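Local coordinates for protein L-methionine gamma-lyase (Fusobacterium nucleatum subsp. nucleatum, PDB 6LXU) that belongs to the pyridoxal-phosphate-dependent enzymes of the Cys/Met metabolism family and forms a tetramer of subunits with the aminotransferase-like fold, at residues T14-G19 and N72-L77; I32-F38 and G63-T67; T66-L70 and A253-I257; S94-T99 and V238-T244; K286-Y292 and M314-K320. All blocks are in the same frame, centred on the assembly; numbering follows the deposited sequence.

Interactions 1, 2 and 3 all use helix 65-78. Interaction 2 sits at its N-terminal start and interaction 3 one turn on, sharing Thr-66 and Thr-67; interaction 1 follows further along. The centre of interaction 3 is about 10 Å from each of the other two, and it touches interaction 1 where Gly-19 O meets Val-69 CG2 at 3.6 Å. Interaction 4, about 20 Å centre to centre from interactions 2 and 3, reaches the third subunit, as interaction 2 does. Interaction 5 lies in the smaller sheet, across the chain's centre, 35 to 45 Å away between centres. Residues beside the cofactor-bearing Lys-212 meet two contacts: Leu-214 touches Ile-74, and Tyr-213 touches Met-314.

Interaction 1 (T14-G19 and N72-L77)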
# COMPACT_ATOMS: atom_id res chain seq x y z
N THR A 14 -4.18 -25.45 -2.24
CA THR A 14 -3.22 -25.20 -1.17
C THR A 14 -2.66 -23.78 -1.21
O THR A 14 -2.63 -23.07 -0.20
CB THR A 14 -2.09 -26.25 -1.21
OG1 THR A 14 -2.67 -27.55 -1.05
CG2 THR A 14 -1.05 -26.03 -0.13
N ALA A 15 -2.21 -23.36 -2.38
CA ALA A 15 -1.66 -22.01 -2.51
C ALA A 15 -2.69 -20.96 -2.12
O ALA A 15 -2.34 -19.95 -1.50
CB ALA A 15 -1.15 -21.77 -3.92
N ILE A 16 -3.94 -21.17 -2.53
CA ILE A 16 -5.00 -20.21 -2.26
C ILE A 16 -5.39 -20.21 -0.78
O ILE A 16 -5.58 -19.13 -0.19
CB ILE A 16 -6.20 -20.48 -3.18
CG1 ILE A 16 -5.82 -20.15 -4.63
CG2 ILE A 16 -7.41 -19.67 -2.73
CD1 ILE A 16 -6.77 -20.71 -5.67
N HIS A 17 -5.56 -21.39 -0.20
CA HIS A 17 -6.20 -21.50 1.12
C HIS A 17 -5.30 -21.85 2.29
O HIS A 17 -5.70 -21.58 3.43
CB HIS A 17 -7.34 -22.52 1.06
CG HIS A 17 -8.50 -22.06 0.23
ND1 HIS A 17 -9.40 -21.12 0.68
CD2 HIS A 17 -8.90 -22.41 -1.01
CE1 HIS A 17 -10.32 -20.92 -0.26
NE2 HIS A 17 -10.04 -21.70 -1.28
N ALA A 18 -4.15 -22.47 2.06
CA ALA A 18 -3.35 -22.97 3.20
C ALA A 18 -2.86 -21.83 4.05
O ALA A 18 -2.63 -20.74 3.57
CB ALA A 18 -2.16 -23.77 2.72
N GLY A 19 -2.74 -22.10 5.34
CA GLY A 19 -2.00 -21.25 6.24
C GLY A 19 -2.75 -20.04 6.74
O GLY A 19 -2.20 -19.28 7.54
N ASN A 72 3.25 -19.91 6.63
CA ASN A 72 2.50 -21.17 6.65
C ASN A 72 2.21 -21.69 5.24
O ASN A 72 2.26 -22.91 5.00
CB ASN A 72 1.17 -20.99 7.39
CG ASN A 72 1.33 -20.77 8.87
OD1 ASN A 72 2.35 -21.07 9.44
ND2 ASN A 72 0.28 -20.26 9.50
N LYS A 73 1.92 -20.79 4.33
CA LYS A 73 1.63 -21.16 2.94
C LYS A 73 2.83 -21.78 2.26
O LYS A 73 2.72 -22.82 1.62
CB LYS A 73 1.17 -19.96 2.10
CG LYS A 73 -0.28 -19.60 2.31
CD LYS A 73 -0.72 -18.41 1.48
CE LYS A 73 -2.14 -18.03 1.83
NZ LYS A 73 -3.12 -19.08 1.44
N ILE A 74 4.00 -21.14 2.36
CA ILE A 74 5.17 -21.72 1.71
C ILE A 74 5.57 -23.04 2.37
O ILE A 74 5.98 -23.98 1.68
CB ILE A 74 6.33 -20.72 1.58
CG1 ILE A 74 7.45 -21.28 0.69
CG2 ILE A 74 6.91 -20.33 2.94
CD1 ILE A 74 7.05 -21.57 -0.74
N ALA A 75 5.43 -23.14 3.69
CA ALA A 75 5.68 -24.42 4.35
C ALA A 75 4.74 -25.50 3.81
O ALA A 75 5.17 -26.63 3.57
CB ALA A 75 5.55 -24.29 5.84
N ALA A 76 3.46 -25.17 3.64
CA ALA A 76 2.51 -26.15 3.09
C ALA A 76 2.88 -26.56 1.68
O ALA A 76 2.79 -27.75 1.32
CB ALA A 76 1.10 -25.59 3.13
N LEU A 77 3.31 -25.61 0.85
CA LEU A 77 3.69 -25.91 -0.53
C LEU A 77 4.92 -26.78 -0.64
O LEU A 77 4.97 -27.66 -1.51
CB LEU A 77 3.88 -24.62 -1.33
CG LEU A 77 2.59 -23.83 -1.58
CD1 LEU A 77 2.92 -22.42 -2.06
CD2 LEU A 77 1.67 -24.52 -2.57
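Thr-14 meets the later helix through its methyl: CG2, anti to the backbone N, lies 3.9 Å from Ala-76 CB and passes Leu-77 head to tail, while OG1 is turned back to Gly-10 O. One residue on, Ala-15 CB grazes Leu-77 CD2 at 4.2 Å, and Ala-15 O takes a hydrogen bond of 3.2 Å from Lys-73 NZ, with NZ standing 45° out of the carbonyl plane. Ile-16 O receives a weak bond from the same Lys-73 NZ and another bond from Lys-261 NZ. The contact thus has the character of a lysine ammonium set at the C-terminal end of a helix: helix 11-17 is finishing, and its last carbonyls turn to the side chain of a neighbouring helix, where a positive charge would probably be favoured by the helix dipole. His-17 turns away and bonds through NE2 to Glu-382 of the second subunit. Ala-18, the first residue to leave helical geometry, gives the shortest of these bonds: Lys-73 NZ reaches Ala-18 O at 2.7 Å on a lone pair. A bend at chi4 (-67°) swings NZ to the three carbonyls; Lys-73 is modelled in two conformers, and the bonds described are those of one. Ala-18 CB rests 3.8 Å from Ala-76 CB. At Gly-19, CA packs 3.4 Å from Asn-72 CB, and Asn-72 ND2 makes a weak but nearly straight bond (170°) to Gly-19 O.

Interaction 2 (I32-F38 and G63-T67); sequences IYQTSTF and GNPTT
With chi1 of -52°, Thr-66 holds OG1 beside its own backbone N, where it accepts a nearly straight hydrogen bond of 2.9 Å from Tyr-33 N; the same oxygen also bonds to Pro-31 O. Asn-64 takes the other course: CG lies anti to the backbone N (chi1 174°), and the amide splits its two ends. ND2 donates to Tyr-33 O at 2.9 Å, in the plane of both the carbonyl and the amide, and is shared with Thr-60 OG1; OD1 turns to the helix and accepts weakly from Thr-66 N. Peptide groups on both sides of Tyr-33 are thereby gripped, which holds the backbone there in place. Pro-65 CG sits over one face of the Tyr-33 ring, a CH-pi contact 4.0 Å from the centroid, with the two side chains crossing at about a right angle. Pro-65 CD meets a second ring, at the edge of Phe-38, 3.7 Å from Phe-38 CZ. Tyr-25 of the fourth subunit meets Tyr-33 edge-to-face, so the loop is also held between subunits. Two inverse gamma turns, centred on Tyr-33 and Gln-34, bend this loop round an Asn N-cap followed by proline, the start of helix 65-78.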
# COMPACT_ATOMS: atom_id res chain seq x y z
N ILE A 32 -3.87 -6.53 6.13
CA ILE A 32 -2.47 -6.08 6.12
C ILE A 32 -2.22 -5.48 7.48
O ILE A 32 -2.66 -4.38 7.78
CB ILE A 32 -2.18 -5.09 4.98
CG1 ILE A 32 -2.72 -5.62 3.65
CG2 ILE A 32 -0.68 -4.83 4.92
CD1 ILE A 32 -2.56 -4.65 2.49
N TYR A 33 -1.49 -6.23 8.32
CA TYR A 33 -1.19 -5.78 9.67
C TYR A 33 0.08 -4.92 9.60
O TYR A 33 1.18 -5.33 9.98
CB TYR A 33 -1.11 -7.01 10.61
CG TYR A 33 -2.50 -7.75 10.79
CD1 TYR A 33 -3.53 -7.17 11.49
CD2 TYR A 33 -2.72 -9.01 10.25
CE1 TYR A 33 -4.73 -7.82 11.69
CE2 TYR A 33 -3.93 -9.67 10.44
CZ TYR A 33 -4.93 -9.07 11.15
OH TYR A 33 -6.13 -9.73 11.32
N GLN A 34 -0.10 -3.71 9.05
CA GLN A 34 0.99 -2.79 8.81
C GLN A 34 1.29 -2.06 10.13
O GLN A 34 0.86 -0.94 10.37
CB GLN A 34 0.63 -1.83 7.66
CG GLN A 34 1.81 -0.99 7.22
CD GLN A 34 2.81 -1.74 6.36
OE1 GLN A 34 2.41 -2.52 5.50
NE2 GLN A 34 4.09 -1.49 6.55
N THR A 35 2.00 -2.79 11.00
CA THR A 35 2.28 -2.36 12.37
C THR A 35 3.71 -2.71 12.70
O THR A 35 4.24 -3.70 12.19
CB THR A 35 1.32 -3.02 13.38
OG1 THR A 35 1.37 -2.28 14.60
CG2 THR A 35 1.61 -4.49 13.63
N SER A 36 4.33 -1.91 13.57
CA SER A 36 5.61 -2.31 14.16
C SER A 36 5.38 -3.13 15.42
O SER A 36 6.01 -4.16 15.61
CB SER A 36 6.46 -1.08 14.49
OG SER A 36 5.77 -0.22 15.36
N THR A 37 4.47 -2.67 16.27
CA THR A 37 4.31 -3.25 17.60
C THR A 37 2.88 -3.68 17.86
O THR A 37 1.98 -3.45 17.05
CB THR A 37 4.86 -2.29 18.65
OG1 THR A 37 5.05 -3.02 19.87
CG2 THR A 37 3.98 -1.07 18.88
N PHE A 38 2.71 -4.34 19.00
CA PHE A 38 1.47 -4.99 19.39
C PHE A 38 1.19 -4.64 20.84
O PHE A 38 2.11 -4.56 21.67
CB PHE A 38 1.57 -6.50 19.22
CG PHE A 38 1.76 -6.93 17.79
CD1 PHE A 38 3.00 -6.85 17.17
CD2 PHE A 38 0.69 -7.40 17.05
CE1 PHE A 38 3.17 -7.23 15.85
CE2 PHE A 38 0.86 -7.81 15.74
CZ PHE A 38 2.11 -7.70 15.13
N GLY A 63 7.76 -11.46 14.36
CA GLY A 63 6.68 -12.10 13.63
C GLY A 63 5.50 -11.16 13.53
O GLY A 63 5.38 -10.22 14.29
N ASN A 64 4.62 -11.44 12.56
CA ASN A 64 3.50 -10.58 12.25
C ASN A 64 2.40 -11.46 11.65
O ASN A 64 2.72 -12.36 10.90
CB ASN A 64 3.97 -9.51 11.24
CG ASN A 64 2.86 -8.63 10.72
OD1 ASN A 64 2.03 -9.06 9.92
ND2 ASN A 64 2.85 -7.37 11.15
N PRO A 65 1.12 -11.20 11.97
CA PRO A 65 0.09 -12.14 11.50
C PRO A 65 -0.02 -12.25 9.98
O PRO A 65 -0.28 -13.33 9.47
CB PRO A 65 -1.20 -11.66 12.15
CG PRO A 65 -0.86 -10.47 12.95
CD PRO A 65 0.59 -10.18 12.88
N THR A 66 0.14 -11.14 9.25
CA THR A 66 0.14 -11.22 7.78
C THR A 66 1.28 -12.12 7.31
O THR A 66 1.11 -13.02 6.50
CB THR A 66 0.22 -9.83 7.14
OG1 THR A 66 -0.80 -8.98 7.68
CG2 THR A 66 0.11 -9.93 5.62
N THR A 67 2.47 -11.88 7.86
CA THR A 67 3.64 -12.65 7.48
C THR A 67 3.49 -14.13 7.87
O THR A 67 3.94 -14.99 7.13
CB THR A 67 4.87 -12.02 8.10
OG1 THR A 67 4.83 -10.63 7.76
CG2 THR A 67 6.13 -12.64 7.60

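Interaction 3 (T66-L70 and A253-I257); sequences TTTVL and AYYII
Two helices that share a buried face, 65-78 and 250-260, meet here through Leu-70, Ile-256 and Ile-257; the axes of segments 66-70 and 253-257 approach to 9.0 Å at 35°. Leu-70 and Ile-257 have the largest shares. In Leu-70, CG is anti to the backbone N (chi1 174°), which sends both methyls across to Ile-256: CD1 lies 3.6 Å from Ile-256 CG2, and CD2 is 3.8 Å from Ile-256 CD1, with Ile-256 CB about equally near to both. Leu-70 CB backs onto Ile-257 CG1 at 3.9 Å. Ile-257 then runs on toward the start of the partner helix, where its CD1 lies 3.5 Å from Thr-66 O and 3.9 Å from Val-69 CG1, the side chains of Val-69 and Ile-257 crossing at about a right angle. The methyl of Thr-66 faces the backbone of the other helix, with CG2 3.9 Å from Tyr-254 N and nearly as close to Ala-253 CB; Thr-67 OG1 approaches that same CB. No hydrogen bond crosses the interface. Tyr-254 contributes little and leads its hydroxyl to Asp-219 of the second subunit. On both helices the contact residues are three and four positions apart, the spacing of ordinary helix-to-helix packing in the interior of an alpha/beta fold.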
# COMPACT_ATOMS: atom_id res chain seq x y z
N THR A 66 0.14 -11.14 9.25
CA THR A 66 0.14 -11.22 7.78
C THR A 66 1.28 -12.12 7.31
O THR A 66 1.11 -13.02 6.50
CB THR A 66 0.22 -9.83 7.14
OG1 THR A 66 -0.80 -8.98 7.68
CG2 THR A 66 0.11 -9.93 5.62
N THR A 67 2.47 -11.88 7.86
CA THR A 67 3.64 -12.65 7.48
C THR A 67 3.49 -14.13 7.87
O THR A 67 3.94 -14.99 7.13
CB THR A 67 4.87 -12.02 8.10
OG1 THR A 67 4.83 -10.63 7.76
CG2 THR A 67 6.13 -12.64 7.60
N THR A 68 2.87 -14.39 9.01
CA THR A 68 2.65 -15.78 9.42
C THR A 68 1.86 -16.57 8.39
O THR A 68 2.17 -17.74 8.12
CB THR A 68 1.92 -15.83 10.77
OG1 THR A 68 2.81 -15.29 11.75
CG2 THR A 68 1.52 -17.25 11.17
N VAL A 69 0.85 -15.96 7.80
CA VAL A 69 0.07 -16.62 6.75
C VAL A 69 0.96 -17.01 5.58
O VAL A 69 0.90 -18.13 5.10
CB VAL A 69 -1.11 -15.77 6.30
CG1 VAL A 69 -1.78 -16.34 5.06
CG2 VAL A 69 -2.11 -15.68 7.44
N LEU A 70 1.81 -16.07 5.15
CA LEU A 70 2.74 -16.36 4.08
C LEU A 70 3.68 -17.51 4.42
O LEU A 70 3.94 -18.40 3.61
CB LEU A 70 3.54 -15.10 3.74
CG LEU A 70 4.67 -15.25 2.73
CD1 LEU A 70 4.15 -15.78 1.40
CD2 LEU A 70 5.37 -13.92 2.54
N ALA A 253 4.45 -8.76 2.32
CA ALA A 253 3.89 -10.07 2.65
C ALA A 253 2.51 -10.25 2.00
O ALA A 253 2.23 -11.31 1.43
CB ALA A 253 3.82 -10.26 4.16
N TYR A 254 1.68 -9.21 2.07
CA TYR A 254 0.36 -9.25 1.44
C TYR A 254 0.49 -9.42 -0.08
O TYR A 254 -0.21 -10.26 -0.68
CB TYR A 254 -0.49 -8.01 1.80
CG TYR A 254 -1.83 -8.15 1.15
CD1 TYR A 254 -2.78 -9.03 1.67
CD2 TYR A 254 -2.12 -7.51 -0.06
CE1 TYR A 254 -3.96 -9.27 1.01
CE2 TYR A 254 -3.32 -7.74 -0.71
CZ TYR A 254 -4.23 -8.64 -0.19
OH TYR A 254 -5.41 -8.97 -0.84
N TYR A 255 1.37 -8.65 -0.72
CA TYR A 255 1.57 -8.80 -2.16
C TYR A 255 1.93 -10.23 -2.53
O TYR A 255 1.47 -10.74 -3.55
CB TYR A 255 2.66 -7.85 -2.67
CG TYR A 255 2.27 -6.41 -2.92
CD1 TYR A 255 1.19 -6.06 -3.74
CD2 TYR A 255 3.09 -5.37 -2.46
CE1 TYR A 255 0.92 -4.74 -4.03
CE2 TYR A 255 2.80 -4.04 -2.76
CZ TYR A 255 1.71 -3.74 -3.54
OH TYR A 255 1.40 -2.42 -3.85
N ILE A 256 2.77 -10.89 -1.73
CA ILE A 256 3.18 -12.26 -2.05
C ILE A 256 2.03 -13.24 -1.82
O ILE A 256 1.79 -14.11 -2.66
CB ILE A 256 4.42 -12.70 -1.26
CG1 ILE A 256 5.60 -11.73 -1.47
CG2 ILE A 256 4.82 -14.11 -1.67
CD1 ILE A 256 6.62 -11.80 -0.36
N ILE A 257 1.32 -13.11 -0.70
CA ILE A 257 0.10 -13.91 -0.50
C ILE A 257 -0.83 -13.78 -1.71
O ILE A 257 -1.36 -14.77 -2.24
CB ILE A 257 -0.62 -13.48 0.79
CG1 ILE A 257 0.19 -13.90 2.03
CG2 ILE A 257 -2.03 -14.05 0.86
CD1 ILE A 257 -0.24 -13.20 3.29

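Interaction 4 (S94-T99 and V238-T244)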
# COMPACT_ATOMS: atom_id res chain seq x y z
N SER A 94 21.27 -15.63 3.84
CA SER A 94 22.21 -15.18 4.87
C SER A 94 21.69 -15.46 6.27
O SER A 94 22.46 -15.90 7.13
CB SER A 94 22.57 -13.70 4.69
OG SER A 94 21.45 -12.85 4.83
N SER A 95 20.41 -15.21 6.54
CA SER A 95 19.89 -15.47 7.87
C SER A 95 20.09 -16.93 8.25
O SER A 95 20.43 -17.26 9.39
CB SER A 95 18.41 -15.17 7.98
OG SER A 95 18.12 -13.78 7.81
N THR A 96 19.85 -17.82 7.29
CA THR A 96 20.05 -19.25 7.50
C THR A 96 21.52 -19.57 7.78
O THR A 96 21.83 -20.24 8.78
CB THR A 96 19.54 -20.04 6.27
OG1 THR A 96 18.13 -19.83 6.13
CG2 THR A 96 19.79 -21.53 6.45
N LEU A 97 22.41 -19.09 6.94
CA LEU A 97 23.83 -19.41 7.09
C LEU A 97 24.44 -18.85 8.37
O LEU A 97 25.21 -19.55 9.05
CB LEU A 97 24.61 -18.97 5.85
CG LEU A 97 24.25 -19.74 4.57
CD1 LEU A 97 24.90 -19.10 3.37
CD2 LEU A 97 24.65 -21.21 4.66
N TRP A 98 24.09 -17.61 8.73
CA TRP A 98 24.62 -17.05 9.98
C TRP A 98 24.12 -17.79 11.21
O TRP A 98 24.78 -17.76 12.26
CB TRP A 98 24.27 -15.56 10.13
CG TRP A 98 24.91 -14.63 9.14
CD1 TRP A 98 24.25 -13.69 8.41
CD2 TRP A 98 26.30 -14.52 8.79
NE1 TRP A 98 25.14 -13.00 7.63
CE2 TRP A 98 26.40 -13.50 7.82
CE3 TRP A 98 27.47 -15.21 9.17
CZ2 TRP A 98 27.63 -13.14 7.22
CZ3 TRP A 98 28.70 -14.86 8.56
CH2 TRP A 98 28.76 -13.82 7.60
N THR A 99 22.93 -18.39 11.12
CA THR A 99 22.38 -19.16 12.22
C THR A 99 23.15 -20.47 12.44
O THR A 99 23.49 -20.81 13.58
CB THR A 99 20.89 -19.46 11.99
OG1 THR A 99 20.19 -18.21 11.92
CG2 THR A 99 20.30 -20.29 13.13
N VAL A 238 17.56 -16.01 15.88
CA VAL A 238 18.98 -15.68 15.85
C VAL A 238 19.31 -14.95 14.54
O VAL A 238 19.61 -13.74 14.55
CB VAL A 238 19.88 -16.92 16.05
CG1 VAL A 238 21.35 -16.53 15.98
CG2 VAL A 238 19.56 -17.60 17.39
N GLY A 239 19.22 -15.67 13.43
CA GLY A 239 19.61 -15.12 12.13
C GLY A 239 18.83 -13.87 11.76
O GLY A 239 19.42 -12.80 11.52
N LEU A 240 17.52 -13.99 11.72
CA LEU A 240 16.66 -12.86 11.35
C LEU A 240 16.64 -11.79 12.44
O LEU A 240 16.83 -10.60 12.17
CB LEU A 240 15.25 -13.35 11.05
CG LEU A 240 14.17 -12.29 10.83
CD1 LEU A 240 14.48 -11.35 9.67
CD2 LEU A 240 12.83 -12.97 10.58
N LYS A 241 16.43 -12.19 13.69
CA LYS A 241 16.22 -11.23 14.77
C LYS A 241 17.42 -10.30 14.95
O LYS A 241 17.25 -9.09 15.14
CB LYS A 241 15.93 -11.95 16.10
CG LYS A 241 15.51 -11.00 17.21
CD LYS A 241 15.15 -11.72 18.50
CE LYS A 241 16.36 -12.10 19.33
NZ LYS A 241 16.83 -10.96 20.15
N ASP A 242 18.62 -10.89 14.93
CA ASP A 242 19.84 -10.19 15.33
C ASP A 242 20.89 -10.07 14.24
O ASP A 242 21.63 -9.08 14.24
CB ASP A 242 20.50 -10.91 16.52
CG ASP A 242 19.63 -10.99 17.77
OD1 ASP A 242 18.76 -10.14 17.95
OD2 ASP A 242 19.89 -11.90 18.60
N MET A 243 21.03 -11.06 13.36
CA MET A 243 22.21 -11.07 12.51
C MET A 243 22.00 -10.52 11.10
O MET A 243 22.97 -10.16 10.45
CB MET A 243 22.79 -12.46 12.48
CG MET A 243 23.04 -12.97 13.90
SD MET A 243 23.90 -14.54 13.98
CE MET A 243 25.55 -14.09 13.46
N THR A 244 20.75 -10.42 10.65
CA THR A 244 20.45 -9.75 9.40
C THR A 244 19.38 -8.67 9.55
O THR A 244 19.41 -7.70 8.80
CB THR A 244 19.98 -10.71 8.32
OG1 THR A 244 18.67 -11.19 8.66
CG2 THR A 244 20.94 -11.88 8.13
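The indole of Trp-98 receives Thr-244 at its edge: the methyl CG2 lies in the ring plane, 3.8 Å from CD1. The third subunit adds its own Trp-98, which stacks on the ring, Phe-128, which meets it edge-to-face, and Met-243 O, which bonds to NE1. Within the chain, Met-243 CE packs on Trp-98 CB at 3.9 Å. Segments 94-99 and 238-244 of the two helices cross at 93° with axes 7.9 Å apart. They come close at Gly-239, whose CA lies 3.6 Å from Ser-95 O as a CA-H...O contact. Ser-95 O already accepts from Thr-99 N and, at 2.7 Å, from Thr-99 OG1; the same hydroxyl stands 3.1 Å from Gly-239 N. Thr-244 OG1, between its backbone N and carbonyl carbon (chi1 70°), meets Ser-95 OG at 2.8 Å, while Ser-95 OG also bonds to Gly-91 O and Thr-244 OG1 to Ala-246 N. Thr-244 CG2 sits 3.5 Å from Ser-94 OG, which hydrogen-bonds to Met-90 O. A wider pi-type turn, with Thr-244 N bonded to Gly-239 O, ends helix 229-244. Small residues let two backbones approach, and the buried hydroxyls find partners largely in the helices' own peptide groups.

Interaction 5 (K286-Y292 and M314-K320); sequences KVEKVYY and MISFELK
Glu-288 and Glu-318 run alongside each other in one direction, by different torsions. In Glu-288, chi1 of 74° tucks CG between the backbone N and carbonyl carbon and the chain runs extended; Glu-318 starts anti to its N and bends at chi2 (80°). OE2 of Glu-288 rests 3.5 Å from Glu-318 CG, while the two OE2 atoms stay 4.8 Å apart with carboxylate planes turned by 39°. Like charges so near might raise an acid's pKa, but Glu-318 is held by Thr-371 OG1, Gly-373 N and a water, which donates to its OE1 at 2.8 Å and lies 2.6 Å from Tyr-291 OH. Glu-288 and Lys-289 opposite Glu-318 form a classic beta bulge between the outermost strand 287-291 and its antiparallel neighbour 314-319 in the smaller sheet: Glu-288 N bonds to Glu-318 O at 2.8 Å, and Glu-318 N to Lys-289 O likewise. Lys-289 CG lies over one face of the Tyr-291 ring, toward its rim. On the other side of the sheet Val-290 CG1 meets Ile-315 CG2 at 3.7 Å, next to Phe-317, whose CB packs on Val-287 CG1. Tyr-292 turns its ring edge to Met-314 O, 3.3 Å from CD1, and its hydroxyl to Gly-312 O.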
# COMPACT_ATOMS: atom_id res chain seq x y z
N LYS A 286 19.72 -19.91 -36.42
CA LYS A 286 20.65 -18.96 -35.82
C LYS A 286 21.02 -19.24 -34.36
O LYS A 286 21.87 -18.56 -33.79
CB LYS A 286 20.14 -17.54 -35.98
CG LYS A 286 20.09 -17.14 -37.45
CD LYS A 286 19.71 -15.69 -37.63
CE LYS A 286 19.55 -15.36 -39.10
NZ LYS A 286 19.06 -13.98 -39.29
N VAL A 287 20.40 -20.27 -33.80
CA VAL A 287 20.63 -20.68 -32.43
C VAL A 287 21.45 -21.95 -32.51
O VAL A 287 21.02 -22.92 -33.12
CB VAL A 287 19.30 -20.94 -31.69
CG1 VAL A 287 19.55 -21.48 -30.29
CG2 VAL A 287 18.49 -19.65 -31.62
N GLU A 288 22.64 -21.97 -31.93
CA GLU A 288 23.46 -23.18 -32.04
C GLU A 288 23.21 -24.18 -30.93
O GLU A 288 23.45 -25.38 -31.11
CB GLU A 288 24.94 -22.86 -32.20
CG GLU A 288 25.63 -22.39 -30.96
CD GLU A 288 27.10 -22.07 -31.17
OE1 GLU A 288 27.48 -21.67 -32.29
OE2 GLU A 288 27.86 -22.20 -30.19
N LYS A 289 22.75 -23.71 -29.76
CA LYS A 289 22.53 -24.60 -28.64
C LYS A 289 21.49 -24.01 -27.71
O LYS A 289 21.46 -22.79 -27.53
CB LYS A 289 23.84 -24.79 -27.88
CG LYS A 289 23.83 -25.83 -26.78
CD LYS A 289 25.25 -26.04 -26.31
CE LYS A 289 25.34 -27.08 -25.22
NZ LYS A 289 26.69 -27.10 -24.60
N VAL A 290 20.66 -24.88 -27.13
CA VAL A 290 19.69 -24.47 -26.12
C VAL A 290 20.00 -25.23 -24.84
O VAL A 290 20.28 -26.44 -24.87
CB VAL A 290 18.26 -24.73 -26.60
CG1 VAL A 290 17.25 -24.41 -25.49
CG2 VAL A 290 17.97 -23.92 -27.85
N TYR A 291 19.98 -24.51 -23.73
CA TYR A 291 20.10 -25.06 -22.39
C TYR A 291 18.71 -25.09 -21.77
O TYR A 291 18.10 -24.03 -21.51
CB TYR A 291 21.03 -24.19 -21.56
CG TYR A 291 22.43 -24.11 -22.13
CD1 TYR A 291 23.35 -25.13 -21.87
CD2 TYR A 291 22.83 -23.05 -22.93
CE1 TYR A 291 24.63 -25.08 -22.39
CE2 TYR A 291 24.11 -23.00 -23.46
CZ TYR A 291 24.99 -24.02 -23.18
OH TYR A 291 26.28 -24.01 -23.68
N TYR A 292 18.19 -26.29 -21.55
CA TYR A 292 16.85 -26.47 -20.97
C TYR A 292 16.80 -27.85 -20.34
O TYR A 292 17.15 -28.83 -21.01
CB TYR A 292 15.75 -26.33 -22.04
CG TYR A 292 14.37 -26.36 -21.43
CD1 TYR A 292 13.93 -25.33 -20.61
CD2 TYR A 292 13.51 -27.42 -21.66
CE1 TYR A 292 12.66 -25.35 -20.04
CE2 TYR A 292 12.25 -27.46 -21.08
CZ TYR A 292 11.83 -26.42 -20.26
OH TYR A 292 10.59 -26.48 -19.69
N MET A 314 12.77 -21.16 -17.37
CA MET A 314 14.02 -20.51 -17.75
C MET A 314 14.60 -21.25 -18.94
O MET A 314 14.56 -22.49 -19.00
CB MET A 314 15.00 -20.54 -16.59
CG MET A 314 14.55 -19.72 -15.40
SD MET A 314 14.24 -17.98 -15.73
CE MET A 314 15.82 -17.41 -16.34
N ILE A 315 15.13 -20.49 -19.89
CA ILE A 315 15.80 -21.06 -21.07
C ILE A 315 17.04 -20.23 -21.29
O ILE A 315 16.95 -18.99 -21.31
CB ILE A 315 14.95 -20.97 -22.35
CG1 ILE A 315 13.54 -21.54 -22.15
CG2 ILE A 315 15.68 -21.67 -23.49
CD1 ILE A 315 12.58 -21.20 -23.26
N SER A 316 18.19 -20.86 -21.49
CA SER A 316 19.32 -20.12 -22.04
C SER A 316 19.67 -20.69 -23.40
O SER A 316 19.36 -21.84 -23.70
CB SER A 316 20.53 -20.13 -21.13
OG SER A 316 20.22 -19.47 -19.92
N PHE A 317 20.29 -19.88 -24.24
CA PHE A 317 20.63 -20.37 -25.57
C PHE A 317 21.82 -19.60 -26.09
O PHE A 317 22.07 -18.46 -25.70
CB PHE A 317 19.43 -20.31 -26.52
CG PHE A 317 18.80 -18.95 -26.69
CD1 PHE A 317 17.83 -18.48 -25.80
CD2 PHE A 317 19.14 -18.14 -27.77
CE1 PHE A 317 17.24 -17.24 -25.99
CE2 PHE A 317 18.56 -16.90 -27.96
CZ PHE A 317 17.61 -16.44 -27.06
N GLU A 318 22.57 -20.25 -26.98
CA GLU A 318 23.76 -19.66 -27.60
C GLU A 318 23.46 -19.28 -29.03
O GLU A 318 23.12 -20.14 -29.85
CB GLU A 318 24.92 -20.65 -27.57
CG GLU A 318 26.27 -20.05 -28.00
CD GLU A 318 26.97 -19.25 -26.92
OE1 GLU A 318 26.73 -19.50 -25.72
OE2 GLU A 318 27.82 -18.40 -27.27
N LEU A 319 23.57 -18.00 -29.34
CA LEU A 319 23.46 -17.55 -30.71
C LEU A 319 24.77 -17.85 -31.44
O LEU A 319 25.85 -17.54 -30.93
CB LEU A 319 23.19 -16.06 -30.76
CG LEU A 319 21.83 -15.65 -30.19
CD1 LEU A 319 21.80 -14.15 -29.96
CD2 LEU A 319 20.72 -16.09 -31.12
N LYS A 320 24.69 -18.44 -32.63
CA LYS A 320 25.92 -18.79 -33.37
C LYS A 320 26.77 -17.58 -33.75
O LYS A 320 28.00 -17.72 -33.93
CB LYS A 320 25.61 -19.66 -34.59
CG LYS A 320 24.95 -18.96 -35.75
CD LYS A 320 24.45 -19.99 -36.74
CE LYS A 320 24.11 -19.38 -38.08
NZ LYS A 320 25.31 -19.24 -38.96
O HOH W 1 27.14 -22.26 -25.45